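Long-range contacts in LC-Est1C (Uncultured organism, PDB 3WYD), which probably hydrolyses carboxylic ester bonds, acting as an esterase of the alpha/beta hydrolase fold: residues A[61-71]-A[205-213]; A[122-130]-A[148-159]. All coordinates share one frame; numbering follows the deposited sequence.

Interaction 1 of 2, residues A[61-71]-A[205-213]; sequences AFMIEAENRGY and FKDVFDWFD
Phe209 drives its ring into helix 61-69 as a knob among Phe62, Glu65, Ala66 and Arg69, and aromatic rings suit this place because they offer both faces and edges. Its edge points at the face of Phe62, CZ coming within 3.5 Å of Phe62 CE2, and also meets the face of Tyr71 steeply. Glu65 closes over a face of the Phe209 ring with its methylene CB, 3.6 Å from the ring centroid. Phe62 in turn sends its own edge, atom CD1, onto the face of Phe205 in a T-shaped pair with planes at 90°; CG lying anti to the backbone N (chi1 -162°) carries its ring between the two phenylalanines.

Arg69 bounds this cluster with charge. Its guanidinium lies over Phe209 CB, and its donors spread in their own plane to three carboxylates. NH1 gives bonds of 2.8 Å to both Asp210 OD1 and Asp213 OD2, NH2 adds a longer one to Asp210 OD1, and NE and NH2 converge on Glu65 OE1 from one face of that carboxylate. This many-sided grip should fix the guanidinium's rotation and balance acids that would otherwise probably repel one another.

Further out, Lys206 NZ holds Asp210 OD2 on its syn side, while Tyr71 OH donates to Asp213 OD1 at 2.7 Å, so that one aspartate serves both arginine and tyrosine. Beneath, Phe62 and Tyr71 rest on Val40 and Phe212 on Val40 and Ala138. The two helices run roughly parallel, crossing at -31° with axes 10.1 Å apart; apolar toward the strands and salt-bridged on the outward side, they form part of the helical layer over one side of the central sheet of an alpha/beta hydrolase.

Interaction 2 of 2, residues A[122-130]-A[148-159]; sequences GTWSIAMNH and GMANIAHIPQLV
Trp124 meets Gln157 in the alpha/beta hydrolase core, where helix 118-129, which follows the probable nucleophile elbow, packs against strand 157-162 and the loop leading into it. The indole NE1 donates to Gln157 OE1 at 2.8 Å in a nearly straight bond (175°), lying in the indole plane but rising above the amide's carbonyl plane. Glutamine suits this buried place because its amide works at both ends: NE2 is spent on Ile155 O, which fixes the rotation of the group and leaves OE1 turned to the indole.

Around this bond the packing is apolar. Val159 CG2 touches the six-membered ring at CZ2, 3.6 Å away, and Ile152 CD1 comes to the indole edge at CD1. Met149, folded back on itself by bends at chi2 (-66°) and chi3, brings SD obliquely toward the five-membered ring in a Met-aromatic contact. A leucine in place of Trp124 would probably leave Gln157 OE1 without its donor and open a gap beside Val159 and Met149.

Met128 behaves in the contrary way: extended beyond CG (chi2 174°), it reaches along Gly148, where a side chain would collide with the sulfur. Its flexible thioether ends with CE against the backbone C of Gly148 at 3.5 Å and against Met149 SD at 3.6 Å.

Overall arrangement
The two interactions lie with their centres about 20 Å apart, on opposite sides of the chain's centre, and the sequence of interaction 2 is nested inside the loop closed by interaction 1. Helices 57-69 and 205-213 share one layer on the mixed central sheet, whereas helix 118-129 joins the other, packing beside strands 136-140 and 157-162. The sites nonetheless meet: Trp211 of the last helix reaches across to Pro156 O, a probable hydrogen bond, and packs on Gln157. The two contacts thus lie in the two helical layers flanking the sheet, the helix of interaction 2 directly following the elbow that bears Ser117, the likely nucleophile of a Ser117-His197-Asp165 triad.

Interaction 1 of 2, residues A[61-71]-A[205-213]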
loop_
_atom_site.group_PDB
_atom_site.type_symbol
_atom_site.label_atom_id
_atom_site.label_comp_id
_atom_site.label_asym_id
_atom_site.label_seq_id
_atom_site.Cartn_x
_atom_site.Cartn_y
_atom_site.Cartn_z
ATOM N N ALA A 61 7.164 -5.627 20.519
ATOM C CA ALA A 61 7.804 -4.540 21.253
ATOM C C ALA A 61 6.852 -3.355 21.477
ATOM O O ALA A 61 7.000 -2.593 22.426
ATOM C CB ALA A 61 9.051 -4.021 20.501
ATOM N N PHE A 62 6.014 -3.110 20.496
ATOM C CA PHE A 62 5.103 -1.973 20.614
ATOM C C PHE A 62 4.256 -2.043 21.887
ATOM O O PHE A 62 3.997 -1.022 22.534
ATOM C CB PHE A 62 4.222 -1.935 19.358
ATOM C CG PHE A 62 3.545 -0.609 19.131
ATOM C CD1 PHE A 62 4.156 0.374 18.363
ATOM C CD2 PHE A 62 2.281 -0.357 19.666
ATOM C CE1 PHE A 62 3.508 1.613 18.148
ATOM C CE2 PHE A 62 1.639 0.881 19.475
ATOM C CZ PHE A 62 2.207 1.832 18.647
ATOM N N MET A 63 3.831 -3.242 22.247
ATOM C CA MET A 63 2.923 -3.391 23.371
ATOM C C MET A 63 3.614 -3.331 24.722
ATOM O O MET A 63 2.979 -2.993 25.693
ATOM C CB MET A 63 2.109 -4.683 23.236
ATOM C CG MET A 63 1.446 -4.851 21.904
ATOM S SD MET A 63 0.304 -3.478 21.502
ATOM C CE MET A 63 0.028 -3.782 19.749
ATOM N N ILE A 64 4.921 -3.613 24.762
ATOM C CA ILE A 64 5.759 -3.303 25.934
ATOM C C ILE A 64 5.726 -1.810 26.246
ATOM O O ILE A 64 5.490 -1.418 27.396
ATOM C CB ILE A 64 7.197 -3.787 25.714
ATOM C CG1 ILE A 64 7.178 -5.292 25.464
ATOM C CG2 ILE A 64 8.074 -3.459 26.936
ATOM C CD1 ILE A 64 8.548 -5.849 25.109
ATOM N N GLU A 65 5.885 -0.963 25.222
ATOM C CA GLU A 65 5.793 0.465 25.480
ATOM C C GLU A 65 4.373 0.808 26.002
ATOM O O GLU A 65 4.237 1.623 26.912
ATOM C CB GLU A 65 6.106 1.304 24.227
ATOM C CG GLU A 65 7.524 1.147 23.672
ATOM C CD GLU A 65 8.592 1.856 24.492
ATOM O OE1 GLU A 65 8.257 2.451 25.535
ATOM O OE2 GLU A 65 9.772 1.857 24.070
ATOM N N ALA A 66 3.326 0.318 25.337
ATOM C CA ALA A 66 1.938 0.639 25.742
ATOM C C ALA A 66 1.671 0.248 27.195
ATOM O O ALA A 66 1.015 0.971 27.910
ATOM C CB ALA A 66 0.920 -0.052 24.838
ATOM N N GLU A 67 2.143 -0.929 27.599
ATOM C CA GLU A 67 1.977 -1.390 28.969
ATOM C C GLU A 67 2.778 -0.518 29.919
ATOM O O GLU A 67 2.240 -0.062 30.949
ATOM C CB GLU A 67 2.458 -2.843 29.040
ATOM C CG GLU A 67 2.471 -3.416 30.474
ATOM C CD GLU A 67 1.138 -3.296 31.168
ATOM O OE1 GLU A 67 0.080 -3.575 30.548
ATOM O OE2 GLU A 67 1.175 -3.080 32.401
ATOM N N ASN A 68 4.024 -0.225 29.561
ATOM C CA ASN A 68 4.886 0.568 30.451
ATOM C C ASN A 68 4.320 1.970 30.669
ATOM O O ASN A 68 4.377 2.513 31.776
ATOM C CB ASN A 68 6.318 0.628 29.929
ATOM C CG ASN A 68 7.035 -0.698 30.074
ATOM O OD1 ASN A 68 6.523 -1.623 30.722
ATOM N ND2 ASN A 68 8.197 -0.811 29.447
ATOM N N ARG A 69 3.726 2.548 29.628
ATOM C CA ARG A 69 3.376 3.960 29.670
ATOM C C ARG A 69 1.851 4.165 29.812
ATOM O O ARG A 69 1.390 5.294 30.064
ATOM C CB ARG A 69 3.893 4.662 28.414
ATOM C CG ARG A 69 5.358 4.461 28.149
ATOM C CD ARG A 69 5.720 5.150 26.884
ATOM N NE ARG A 69 7.069 4.820 26.406
ATOM C CZ ARG A 69 7.957 5.724 26.010
ATOM N NH1 ARG A 69 7.722 7.034 26.166
ATOM N NH2 ARG A 69 9.097 5.322 25.470
ATOM N N GLY A 70 1.085 3.084 29.718
ATOM C CA GLY A 70 -0.354 3.119 29.986
ATOM C C GLY A 70 -1.232 3.591 28.840
ATOM O O GLY A 70 -2.151 4.355 29.043
ATOM N N TYR A 71 -0.984 3.057 27.656
ATOM C CA TYR A 71 -1.839 3.334 26.503
ATOM C C TYR A 71 -2.689 2.142 26.160
ATOM O O TYR A 71 -2.149 1.024 26.101
ATOM C CB TYR A 71 -0.968 3.589 25.251
ATOM C CG TYR A 71 -0.239 4.906 25.238
ATOM C CD1 TYR A 71 0.917 5.129 26.004
ATOM C CD2 TYR A 71 -0.784 5.986 24.542
ATOM C CE1 TYR A 71 1.545 6.376 26.012
ATOM C CE2 TYR A 71 -0.176 7.221 24.551
ATOM C CZ TYR A 71 0.980 7.430 25.257
ATOM O OH TYR A 71 1.624 8.638 25.226
ATOM N N PHE A 205 9.977 2.929 17.940
ATOM C CA PHE A 205 8.829 2.860 18.838
ATOM C C PHE A 205 9.016 3.729 20.070
ATOM O O PHE A 205 8.071 4.403 20.497
ATOM C CB PHE A 205 8.497 1.443 19.270
ATOM C CG PHE A 205 7.959 0.578 18.176
ATOM C CD1 PHE A 205 7.358 1.114 17.047
ATOM C CD2 PHE A 205 7.959 -0.808 18.333
ATOM C CE1 PHE A 205 6.888 0.268 16.027
ATOM C CE2 PHE A 205 7.413 -1.647 17.385
ATOM C CZ PHE A 205 6.866 -1.120 16.219
ATOM N N LYS A 206 10.232 3.775 20.606
ATOM C CA LYS A 206 10.465 4.626 21.783
ATOM C C LYS A 206 10.243 6.089 21.472
ATOM O O LYS A 206 9.661 6.811 22.273
ATOM C CB LYS A 206 11.908 4.425 22.326
ATOM C CG LYS A 206 12.179 5.225 23.603
ATOM C CD LYS A 206 13.619 5.014 24.101
ATOM C CE LYS A 206 13.866 5.720 25.426
ATOM N NZ LYS A 206 13.781 7.201 25.292
ATOM N N ASP A 207 10.716 6.521 20.301
ATOM C CA ASP A 207 10.581 7.910 19.912
ATOM C C ASP A 207 9.093 8.241 19.692
ATOM O O ASP A 207 8.648 9.339 19.996
ATOM C CB ASP A 207 11.354 8.151 18.627
ATOM C CG ASP A 207 12.827 7.815 18.775
ATOM O OD1 ASP A 207 13.555 8.691 19.275
ATOM O OD2 ASP A 207 13.238 6.692 18.401
ATOM N N VAL A 208 8.362 7.317 19.097
ATOM C CA VAL A 208 6.913 7.537 18.884
ATOM C C VAL A 208 6.163 7.717 20.215
ATOM O O VAL A 208 5.392 8.682 20.370
ATOM C CB VAL A 208 6.302 6.352 18.114
ATOM C CG1 VAL A 208 4.769 6.381 18.090
ATOM C CG2 VAL A 208 6.873 6.267 16.702
ATOM N N PHE A 209 6.396 6.821 21.179
ATOM C CA PHE A 209 5.721 6.948 22.468
ATOM C C PHE A 209 6.219 8.170 23.227
ATOM O O PHE A 209 5.425 8.830 23.906
ATOM C CB PHE A 209 5.858 5.667 23.281
ATOM C CG PHE A 209 4.856 4.622 22.884
ATOM C CD1 PHE A 209 3.606 4.588 23.510
ATOM C CD2 PHE A 209 5.148 3.679 21.906
ATOM C CE1 PHE A 209 2.668 3.655 23.157
ATOM C CE2 PHE A 209 4.237 2.694 21.582
ATOM C CZ PHE A 209 3.000 2.668 22.197
ATOM N N ASP A 210 7.497 8.519 23.091
ATOM C CA ASP A 210 7.990 9.759 23.712
ATOM C C ASP A 210 7.213 10.950 23.166
ATOM O O ASP A 210 6.864 11.858 23.908
ATOM C CB ASP A 210 9.476 9.999 23.427
ATOM C CG ASP A 210 10.414 9.105 24.253
ATOM O OD1 ASP A 210 9.949 8.380 25.140
ATOM O OD2 ASP A 210 11.629 9.083 23.913
ATOM N N TRP A 211 6.974 10.966 21.863
ATOM C CA TRP A 211 6.228 12.052 21.215
ATOM C C TRP A 211 4.790 12.105 21.702
ATOM O O TRP A 211 4.261 13.183 22.003
ATOM C CB TRP A 211 6.247 11.832 19.684
ATOM C CG TRP A 211 5.760 13.032 18.902
ATOM C CD1 TRP A 211 4.578 13.156 18.229
ATOM C CD2 TRP A 211 6.492 14.220 18.668
ATOM N NE1 TRP A 211 4.527 14.374 17.583
ATOM C CE2 TRP A 211 5.689 15.053 17.836
ATOM C CE3 TRP A 211 7.763 14.661 19.065
ATOM C CZ2 TRP A 211 6.125 16.301 17.379
ATOM C CZ3 TRP A 211 8.194 15.904 18.639
ATOM C CH2 TRP A 211 7.362 16.733 17.828
ATOM N N PHE A 212 4.161 10.961 21.881
ATOM C CA PHE A 212 2.768 10.956 22.319
ATOM C C PHE A 212 2.666 11.311 23.812
ATOM O O PHE A 212 1.743 12.023 24.216
ATOM C CB PHE A 212 2.103 9.605 22.030
ATOM C CG PHE A 212 2.053 9.220 20.556
ATOM C CD1 PHE A 212 2.148 10.170 19.538
ATOM C CD2 PHE A 212 1.736 7.905 20.210
ATOM C CE1 PHE A 212 2.013 9.805 18.194
ATOM C CE2 PHE A 212 1.673 7.505 18.854
ATOM C CZ PHE A 212 1.725 8.465 17.841
ATOM N N ASP A 213 3.674 10.917 24.578
ATOM C CA ASP A 213 3.718 11.260 26.017
ATOM C C ASP A 213 3.787 12.775 26.236
ATOM O O ASP A 213 3.333 13.273 27.263
ATOM C CB ASP A 213 4.967 10.645 26.643
ATOM C CG ASP A 213 4.806 9.183 26.992
ATOM O OD1 ASP A 213 3.706 8.574 26.930
ATOM O OD2 ASP A 213 5.828 8.671 27.475
#

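Interaction 2 of 2, residues A[122-130]-A[148-159]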
loop_
_atom_site.group_PDB
_atom_site.type_symbol
_atom_site.label_atom_id
_atom_site.label_comp_id
_atom_site.label_asym_id
_atom_site.label_seq_id
_atom_site.Cartn_x
_atom_site.Cartn_y
_atom_site.Cartn_z
ATOM N N GLY A 122 -1.508 5.922 5.642
ATOM C CA GLY A 122 -2.799 5.997 6.296
ATOM C C GLY A 122 -2.846 6.979 7.436
ATOM O O GLY A 122 -3.847 7.655 7.650
ATOM N N THR A 123 -1.771 7.026 8.221
ATOM C CA THR A 123 -1.721 7.994 9.329
ATOM C C THR A 123 -1.959 9.415 8.820
ATOM O O THR A 123 -2.747 10.169 9.400
ATOM C CB THR A 123 -0.368 7.916 10.067
ATOM O OG1 THR A 123 -0.254 6.647 10.718
ATOM C CG2 THR A 123 -0.219 8.973 11.154
ATOM N N TRP A 124 -1.237 9.796 7.781
ATOM C CA TRP A 124 -1.452 11.140 7.244
ATOM C C TRP A 124 -2.809 11.311 6.579
ATOM O O TRP A 124 -3.452 12.351 6.786
ATOM C CB TRP A 124 -0.359 11.495 6.233
ATOM C CG TRP A 124 0.819 12.267 6.855
ATOM C CD1 TRP A 124 0.729 13.311 7.726
ATOM C CD2 TRP A 124 2.222 12.040 6.636
ATOM N NE1 TRP A 124 1.992 13.765 8.048
ATOM C CE2 TRP A 124 2.923 13.061 7.321
ATOM C CE3 TRP A 124 2.941 11.144 5.828
ATOM C CZ2 TRP A 124 4.333 13.197 7.236
ATOM C CZ3 TRP A 124 4.347 11.227 5.777
ATOM C CH2 TRP A 124 5.025 12.247 6.518
ATOM N N SER A 125 -3.203 10.364 5.739
ATOM C CA SER A 125 -4.450 10.602 4.978
ATOM C C SER A 125 -5.677 10.611 5.870
ATOM O O SER A 125 -6.599 11.445 5.681
ATOM C CB SER A 125 -4.602 9.627 3.822
ATOM O OG SER A 125 -4.702 8.316 4.273
ATOM N N ILE A 126 -5.726 9.721 6.856
ATOM C CA ILE A 126 -6.864 9.714 7.773
ATOM C C ILE A 126 -6.932 10.982 8.596
ATOM O O ILE A 126 -7.986 11.551 8.801
ATOM C CB ILE A 126 -6.878 8.445 8.619
ATOM C CG1 ILE A 126 -7.064 7.241 7.701
ATOM C CG2 ILE A 126 -7.890 8.541 9.802
ATOM C CD1 ILE A 126 -6.828 5.913 8.522
ATOM N N ALA A 127 -5.792 11.426 9.122
ATOM C CA ALA A 127 -5.766 12.639 9.901
ATOM C C ALA A 127 -6.192 13.846 9.047
ATOM O O ALA A 127 -6.877 14.739 9.527
ATOM C CB ALA A 127 -4.357 12.848 10.490
ATOM N N MET A 128 -5.765 13.892 7.788
ATOM C CA MET A 128 -6.187 15.047 6.953
ATOM C C MET A 128 -7.688 15.095 6.756
ATOM O O MET A 128 -8.278 16.171 6.656
ATOM C CB MET A 128 -5.506 15.021 5.612
ATOM C CG MET A 128 -3.989 15.295 5.714
ATOM S SD MET A 128 -3.158 15.086 4.147
ATOM C CE MET A 128 -1.514 15.554 4.642
ATOM N N ASN A 129 -8.295 13.930 6.690
ATOM C CA ASN A 129 -9.762 13.873 6.583
ATOM C C ASN A 129 -10.555 14.081 7.872
ATOM O O ASN A 129 -11.772 14.364 7.869
ATOM C CB ASN A 129 -10.165 12.578 5.924
ATOM C CG ASN A 129 -9.907 12.609 4.424
ATOM O OD1 ASN A 129 -9.917 13.677 3.793
ATOM N ND2 ASN A 129 -9.663 11.448 3.852
ATOM N N HIS A 130 -9.845 13.924 8.977
ATOM C CA HIS A 130 -10.427 14.031 10.305
ATOM C C HIS A 130 -9.461 14.792 11.155
ATOM O O HIS A 130 -8.951 14.281 12.160
ATOM C CB HIS A 130 -10.660 12.634 10.909
ATOM C CG HIS A 130 -11.640 11.842 10.138
ATOM N ND1 HIS A 130 -11.277 11.015 9.109
ATOM C CD2 HIS A 130 -12.992 11.886 10.133
ATOM C CE1 HIS A 130 -12.365 10.521 8.539
ATOM N NE2 HIS A 130 -13.414 11.021 9.160
ATOM N N GLY A 148 -1.963 18.812 1.625
ATOM C CA GLY A 148 -2.872 18.650 2.751
ATOM C C GLY A 148 -2.257 18.942 4.112
ATOM O O GLY A 148 -2.913 18.820 5.138
ATOM N N MET A 149 -0.974 19.264 4.140
ATOM C CA MET A 149 -0.311 19.478 5.422
ATOM C C MET A 149 -0.853 20.727 6.148
ATOM O O MET A 149 -0.865 20.786 7.397
ATOM C CB MET A 149 1.209 19.522 5.226
ATOM C CG MET A 149 1.786 18.138 4.720
ATOM S SD MET A 149 1.636 16.809 5.878
ATOM C CE MET A 149 2.810 17.342 7.109
ATOM N N ALA A 150 -1.365 21.732 5.418
ATOM C CA ALA A 150 -1.911 22.886 6.106
ATOM C C ALA A 150 -3.122 22.549 7.027
ATOM O O ALA A 150 -3.277 23.115 8.122
ATOM C CB ALA A 150 -2.340 23.946 5.045
ATOM N N ASN A 151 -3.864 21.520 6.588
ATOM C CA ASN A 151 -5.066 20.991 7.258
ATOM C C ASN A 151 -4.757 20.473 8.657
ATOM O O ASN A 151 -5.635 20.482 9.527
ATOM C CB ASN A 151 -5.664 19.772 6.473
ATOM C CG ASN A 151 -6.409 20.177 5.217
ATOM O OD1 ASN A 151 -6.361 21.332 4.803
ATOM N ND2 ASN A 151 -7.098 19.214 4.594
ATOM N N ILE A 152 -3.520 20.015 8.842
ATOM C CA ILE A 152 -3.108 19.319 10.076
ATOM C C ILE A 152 -1.914 20.026 10.728
ATOM O O ILE A 152 -1.198 19.441 11.542
ATOM C CB ILE A 152 -2.785 17.799 9.821
ATOM C CG1 ILE A 152 -1.710 17.641 8.741
ATOM C CG2 ILE A 152 -4.055 17.078 9.411
ATOM C CD1 ILE A 152 -1.215 16.163 8.600
ATOM N N ALA A 153 -1.713 21.302 10.396
ATOM C CA ALA A 153 -0.587 22.048 10.967
ATOM C C ALA A 153 -0.666 22.235 12.474
ATOM O O ALA A 153 0.346 22.493 13.109
ATOM C CB ALA A 153 -0.439 23.402 10.260
ATOM N N HIS A 154 -1.876 22.130 13.041
ATOM C CA HIS A 154 -2.024 22.177 14.477
ATOM C C HIS A 154 -1.744 20.859 15.187
ATOM O O HIS A 154 -1.818 20.798 16.408
ATOM C CB HIS A 154 -3.470 22.586 14.785
ATOM C CG HIS A 154 -4.482 21.618 14.266
ATOM N ND1 HIS A 154 -4.740 21.462 12.921
ATOM C CD2 HIS A 154 -5.267 20.718 14.909
ATOM C CE1 HIS A 154 -5.650 20.516 12.756
ATOM N NE2 HIS A 154 -5.989 20.053 13.951
ATOM N N ILE A 155 -1.451 19.802 14.423
ATOM C CA ILE A 155 -1.187 18.479 15.016
ATOM C C ILE A 155 0.316 18.198 15.008
ATOM O O ILE A 155 0.913 18.108 13.933
ATOM C CB ILE A 155 -1.902 17.369 14.225
ATOM C CG1 ILE A 155 -3.411 17.715 14.106
ATOM C CG2 ILE A 155 -1.698 16.002 14.917
ATOM C CD1 ILE A 155 -4.165 16.699 13.269
ATOM N N PRO A 156 0.929 18.069 16.190
ATOM C CA PRO A 156 2.390 17.805 16.211
ATOM C C PRO A 156 2.692 16.417 15.627
ATOM O O PRO A 156 2.006 15.427 15.955
ATOM C CB PRO A 156 2.748 17.846 17.702
ATOM C CG PRO A 156 1.652 18.651 18.330
ATOM C CD PRO A 156 0.374 18.330 17.515
ATOM N N GLN A 157 3.726 16.357 14.795
ATOM C CA GLN A 157 3.996 15.165 14.031
ATOM C C GLN A 157 5.442 14.743 14.243
ATOM O O GLN A 157 6.362 15.573 14.166
ATOM C CB GLN A 157 3.762 15.455 12.557
ATOM C CG GLN A 157 2.247 15.623 12.277
ATOM C CD GLN A 157 1.957 16.291 10.945
ATOM O OE1 GLN A 157 2.418 15.842 9.904
ATOM N NE2 GLN A 157 1.307 17.458 10.996
ATOM N N LEU A 158 5.658 13.453 14.479
ATOM C CA LEU A 158 6.954 12.817 14.405
ATOM C C LEU A 158 7.020 11.962 13.157
ATOM O O LEU A 158 6.169 11.082 12.977
ATOM C CB LEU A 158 7.115 11.900 15.633
ATOM C CG LEU A 158 8.410 11.070 15.589
ATOM C CD1 LEU A 158 9.599 11.991 15.915
ATOM C CD2 LEU A 158 8.387 9.953 16.597
ATOM N N VAL A 159 7.950 12.274 12.269
ATOM C CA VAL A 159 8.053 11.597 10.992
ATOM C C VAL A 159 9.346 10.791 10.992
ATOM O O VAL A 159 10.368 11.313 11.353
ATOM C CB VAL A 159 8.095 12.597 9.837
ATOM C CG1 VAL A 159 8.211 11.868 8.478
ATOM C CG2 VAL A 159 6.809 13.468 9.846
#